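Local coordinates for protein serine protease inhibitor (Schistosoma haematobium, PDB 3STO) that probably inhibits serine endopeptidases, as many members of the serpin family do, at residues L295-L306 with F340-E350. Residues are numbered along the deposited sequence; the frame is centred on the assembly and turned at random.
Sequences LPKFTLKNTLDL and FIQTNVLKLNE
Two neighbouring antiparallel strands of the central beta-sheet of the serpin fold, 287-305 and 339-348, meet here, the axes of their short paired parts 178° apart in direction. Leu300 pairs with Leu346, Asn302 with Asn344 and Leu304 with Gln342 through two backbone hydrogen bonds each, and Leu306 N closes the ladder on Phe340 O at 2.8 Å. The Leu300, Leu304 and Leu346 side chains turn to the buried face, against strand 39-41, where leucine suits a dry interior. Phe298 joins them: its CE2 meets Leu346 CD2 at the ring edge (3.8 Å), while Leu348 CB lies over one face. Leu348 CD2 reaches on to Leu295 CD2, 3.5 Å away.

The polar side chains Asn302, Asn344 and Gln342 form a hydrogen-bonded network on this face. Asn344 ND2 gives a hydrogen to Asn302 OD1 (3.1 Å), in the carbonyl plane and on a lone pair. The two amide planes lie 53° apart. Asn302 CG, set between its backbone N and carbonyl carbon (chi1 87°), brings OD1 within range. Asn344 ND2 also donates to Gln342 OE1 from above that carbonyl plane, so two bonds fix the Asn344 amide, while Asn302 ND2 binds Leu40 O and Gln342 NE2 binds Cys42 O. On the more exposed face, Thr303 CG2 touches Ile341 CG2 at 3.3 Å, beta-branched residues suited to extended backbone. Lys297 NZ salt-bridges the syn lone pair of Glu350 OE1 (3.1 Å), and a water links NZ to OE2. The pair corresponds to s6A and s5A of serpin beta-sheet A; between 339-348 and its parallel neighbour 186-197 the reactive loop inserts in serpins using that mechanism.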
loop_
_atom_site.group_PDB
_atom_site.type_symbol
_atom_site.label_atom_id
_atom_site.label_comp_id
_atom_site.label_asym_id
_atom_site.label_seq_id
_atom_site.Cartn_x
_atom_site.Cartn_y
_atom_site.Cartn_z
ATOM N N LEU A 295 -17.168 8.195 12.223
ATOM C CA LEU A 295 -16.305 7.344 11.452
ATOM C C LEU A 295 -16.469 5.927 11.984
ATOM O O LEU A 295 -16.270 5.677 13.166
ATOM C CB LEU A 295 -14.833 7.829 11.575
ATOM C CG LEU A 295 -13.726 7.089 10.814
ATOM C CD1 LEU A 295 -13.946 7.214 9.294
ATOM C CD2 LEU A 295 -12.289 7.551 11.189
ATOM N N PRO A 296 -16.800 4.985 11.090
ATOM C CA PRO A 296 -16.865 3.567 11.466
ATOM C C PRO A 296 -15.502 3.011 11.958
ATOM O O PRO A 296 -14.433 3.367 11.449
ATOM C CB PRO A 296 -17.280 2.881 10.144
ATOM C CG PRO A 296 -17.738 3.975 9.259
ATOM C CD PRO A 296 -17.015 5.188 9.644
ATOM N N LYS A 297 -15.539 2.135 12.948
ATOM C CA LYS A 297 -14.366 1.359 13.249
ATOM C C LYS A 297 -14.437 0.107 12.366
ATOM O O LYS A 297 -15.485 -0.488 12.200
ATOM C CB LYS A 297 -14.273 1.016 14.726
ATOM C CG LYS A 297 -15.203 -0.014 15.177
ATOM C CD LYS A 297 -15.181 -0.088 16.702
ATOM C CE LYS A 297 -13.765 -0.173 17.240
ATOM N NZ LYS A 297 -13.764 -0.528 18.708
ATOM N N PHE A 298 -13.324 -0.244 11.737
ATOM C CA PHE A 298 -13.305 -1.377 10.824
ATOM C C PHE A 298 -11.903 -1.920 10.639
ATOM O O PHE A 298 -10.884 -1.283 11.001
ATOM C CB PHE A 298 -13.873 -0.990 9.455
ATOM C CG PHE A 298 -13.089 0.080 8.747
ATOM C CD1 PHE A 298 -13.299 1.420 9.039
ATOM C CD2 PHE A 298 -12.134 -0.252 7.802
ATOM C CE1 PHE A 298 -12.565 2.408 8.383
ATOM C CE2 PHE A 298 -11.384 0.741 7.148
ATOM C CZ PHE A 298 -11.605 2.065 7.444
ATOM N N THR A 299 -11.849 -3.113 10.071
ATOM C CA THR A 299 -10.574 -3.586 9.596
ATOM C C THR A 299 -10.701 -4.300 8.275
ATOM O O THR A 299 -11.480 -5.245 8.158
ATOM C CB THR A 299 -9.806 -4.405 10.662
ATOM O OG1 THR A 299 -9.206 -5.548 10.054
ATOM C CG2 THR A 299 -10.698 -4.817 11.787
ATOM N N LEU A 300 -9.976 -3.811 7.273
ATOM C CA LEU A 300 -9.857 -4.521 5.988
ATOM C C LEU A 300 -8.593 -5.337 5.911
ATOM O O LEU A 300 -7.491 -4.862 6.241
ATOM C CB LEU A 300 -9.819 -3.588 4.772
ATOM C CG LEU A 300 -10.787 -2.454 4.560
ATOM C CD1 LEU A 300 -10.577 -1.935 3.148
ATOM C CD2 LEU A 300 -12.222 -2.892 4.807
ATOM N N LYS A 301 -8.761 -6.557 5.431
ATOM C CA LYS A 301 -7.647 -7.399 4.996
ATOM C C LYS A 301 -7.781 -7.723 3.515
ATOM O O LYS A 301 -8.876 -7.817 2.982
ATOM C CB LYS A 301 -7.614 -8.676 5.822
ATOM C CG LYS A 301 -7.232 -8.339 7.189
ATOM C CD LYS A 301 -7.268 -9.514 8.155
ATOM C CE LYS A 301 -7.281 -8.914 9.576
ATOM N NZ LYS A 301 -7.126 -9.935 10.717
ATOM N N ASN A 302 -6.666 -7.898 2.834
ATOM C CA ASN A 302 -6.759 -8.360 1.471
ATOM C C ASN A 302 -5.441 -8.882 0.942
ATOM O O ASN A 302 -4.371 -8.615 1.513
ATOM C CB ASN A 302 -7.386 -7.293 0.559
ATOM C CG ASN A 302 -6.387 -6.318 0.008
ATOM O OD1 ASN A 302 -5.225 -6.258 0.432
ATOM N ND2 ASN A 302 -6.831 -5.540 -0.949
ATOM N N THR A 303 -5.545 -9.640 -0.139
ATOM C CA THR A 303 -4.400 -10.246 -0.822
ATOM C C THR A 303 -4.539 -9.911 -2.292
ATOM O O THR A 303 -5.523 -10.266 -2.926
ATOM C CB THR A 303 -4.451 -11.759 -0.718
ATOM O OG1 THR A 303 -4.321 -12.153 0.652
ATOM C CG2 THR A 303 -3.319 -12.365 -1.515
ATOM N N LEU A 304 -3.590 -9.172 -2.833
ATOM C CA LEU A 304 -3.636 -8.855 -4.252
ATOM C C LEU A 304 -2.654 -9.718 -5.027
ATOM O O LEU A 304 -1.502 -9.921 -4.582
ATOM C CB LEU A 304 -3.259 -7.402 -4.468
ATOM C CG LEU A 304 -4.231 -6.325 -4.042
ATOM C CD1 LEU A 304 -3.571 -5.003 -4.348
ATOM C CD2 LEU A 304 -5.531 -6.496 -4.802
ATOM N N ASP A 305 -3.119 -10.220 -6.172
ATOM C CA ASP A 305 -2.261 -10.815 -7.203
ATOM C C ASP A 305 -1.918 -9.678 -8.134
ATOM O O ASP A 305 -2.782 -9.166 -8.839
ATOM C CB ASP A 305 -3.006 -11.913 -7.973
ATOM C CG ASP A 305 -2.312 -12.298 -9.301
ATOM O OD1 ASP A 305 -1.093 -12.022 -9.481
ATOM O OD2 ASP A 305 -2.988 -12.893 -10.178
ATOM N N LEU A 306 -0.657 -9.268 -8.131
ATOM C CA LEU A 306 -0.261 -8.125 -8.942
ATOM C C LEU A 306 0.286 -8.474 -10.323
ATOM O O LEU A 306 0.570 -7.573 -11.140
ATOM C CB LEU A 306 0.739 -7.274 -8.167
ATOM C CG LEU A 306 0.025 -6.881 -6.885
ATOM C CD1 LEU A 306 0.992 -6.437 -5.858
ATOM C CD2 LEU A 306 -0.988 -5.823 -7.214
ATOM N N PHE A 340 3.152 -12.799 -7.529
ATOM C CA PHE A 340 3.626 -11.568 -6.969
ATOM C C PHE A 340 2.395 -11.049 -6.213
ATOM O O PHE A 340 1.401 -10.613 -6.790
ATOM C CB PHE A 340 4.097 -10.650 -8.095
ATOM C CG PHE A 340 4.747 -9.364 -7.635
ATOM C CD1 PHE A 340 4.371 -8.748 -6.473
ATOM C CD2 PHE A 340 5.737 -8.767 -8.389
ATOM C CE1 PHE A 340 4.951 -7.555 -6.069
ATOM C CE2 PHE A 340 6.324 -7.571 -7.984
ATOM C CZ PHE A 340 5.916 -6.968 -6.816
ATOM N N ILE A 341 2.469 -11.154 -4.896
ATOM C CA ILE A 341 1.308 -11.014 -4.052
ATOM C C ILE A 341 1.565 -9.954 -3.012
ATOM O O ILE A 341 2.601 -9.989 -2.349
ATOM C CB ILE A 341 0.954 -12.364 -3.341
ATOM C CG1 ILE A 341 0.508 -13.414 -4.360
ATOM C CG2 ILE A 341 -0.187 -12.188 -2.384
ATOM C CD1 ILE A 341 0.531 -14.824 -3.803
ATOM N N GLN A 342 0.618 -9.015 -2.887
ATOM C CA GLN A 342 0.602 -8.065 -1.771
ATOM C C GLN A 342 -0.537 -8.386 -0.778
ATOM O O GLN A 342 -1.688 -8.573 -1.156
ATOM C CB GLN A 342 0.543 -6.601 -2.248
ATOM C CG GLN A 342 0.538 -5.608 -1.097
ATOM C CD GLN A 342 0.513 -4.160 -1.576
ATOM O OE1 GLN A 342 -0.529 -3.644 -1.985
ATOM N NE2 GLN A 342 1.662 -3.499 -1.529
ATOM N N THR A 343 -0.196 -8.490 0.490
ATOM C CA THR A 343 -1.182 -8.764 1.488
ATOM C C THR A 343 -1.193 -7.582 2.463
ATOM O O THR A 343 -0.136 -7.198 2.993
ATOM C CB THR A 343 -0.932 -10.110 2.177
ATOM O OG1 THR A 343 -1.891 -10.291 3.236
ATOM C CG2 THR A 343 0.451 -10.171 2.752
ATOM N N ASN A 344 -2.383 -6.995 2.649
ATOM C CA ASN A 344 -2.563 -5.733 3.381
ATOM C C ASN A 344 -3.564 -5.852 4.541
ATOM O O ASN A 344 -4.493 -6.666 4.519
ATOM C CB ASN A 344 -3.046 -4.609 2.437
ATOM C CG ASN A 344 -2.107 -4.365 1.264
ATOM O OD1 ASN A 344 -1.033 -3.796 1.432
ATOM N ND2 ASN A 344 -2.515 -4.792 0.064
ATOM N N VAL A 345 -3.375 -5.021 5.556
ATOM C CA VAL A 345 -4.378 -4.861 6.611
ATOM C C VAL A 345 -4.552 -3.391 6.963
ATOM O O VAL A 345 -3.570 -2.664 7.085
ATOM C CB VAL A 345 -4.054 -5.661 7.874
ATOM C CG1 VAL A 345 -2.629 -5.400 8.329
ATOM C CG2 VAL A 345 -5.080 -5.332 8.987
ATOM N N LEU A 346 -5.812 -2.965 7.059
ATOM C CA LEU A 346 -6.183 -1.631 7.525
ATOM C C LEU A 346 -7.139 -1.806 8.690
ATOM O O LEU A 346 -8.307 -2.128 8.498
ATOM C CB LEU A 346 -6.869 -0.820 6.411
ATOM C CG LEU A 346 -7.297 0.642 6.694
ATOM C CD1 LEU A 346 -6.121 1.543 7.098
ATOM C CD2 LEU A 346 -8.008 1.261 5.486
ATOM N N LYS A 347 -6.630 -1.624 9.899
ATOM C CA LYS A 347 -7.445 -1.698 11.109
ATOM C C LYS A 347 -7.612 -0.313 11.775
ATOM O O LYS A 347 -6.645 0.283 12.280
ATOM C CB LYS A 347 -6.837 -2.715 12.071
ATOM C CG LYS A 347 -7.380 -2.669 13.455
ATOM C CD LYS A 347 -6.637 -3.656 14.327
ATOM C CE LYS A 347 -7.017 -3.495 15.800
ATOM N NZ LYS A 347 -5.971 -4.053 16.711
ATOM N N LEU A 348 -8.832 0.204 11.774
ATOM C CA LEU A 348 -9.092 1.504 12.404
ATOM C C LEU A 348 -9.915 1.332 13.683
ATOM O O LEU A 348 -10.898 0.602 13.704
ATOM C CB LEU A 348 -9.870 2.387 11.433
ATOM C CG LEU A 348 -9.492 3.825 11.136
ATOM C CD1 LEU A 348 -8.358 3.838 10.151
ATOM C CD2 LEU A 348 -10.715 4.489 10.518
ATOM N N ASN A 349 -9.510 1.996 14.752
ATOM C CA ASN A 349 -10.264 1.966 15.984
ATOM C C ASN A 349 -10.031 3.298 16.690
ATOM O O ASN A 349 -9.460 4.207 16.093
ATOM C CB ASN A 349 -9.899 0.735 16.850
ATOM C CG ASN A 349 -8.454 0.768 17.347
ATOM O OD1 ASN A 349 -7.823 1.818 17.367
ATOM N ND2 ASN A 349 -7.932 -0.377 17.759
ATOM N N GLU A 350 -10.477 3.410 17.947
ATOM C CA GLU A 350 -10.405 4.653 18.718
ATOM C C GLU A 350 -8.988 5.094 19.064
ATOM O O GLU A 350 -8.745 6.271 19.258
ATOM C CB GLU A 350 -11.214 4.542 20.024
ATOM C CG GLU A 350 -12.709 4.429 19.843
ATOM C CD GLU A 350 -13.196 2.987 19.673
ATOM O OE1 GLU A 350 -12.351 2.063 19.521
ATOM O OE2 GLU A 350 -14.434 2.791 19.694
HETATM O O HOH W 1 -15.544 0.667 21.034
#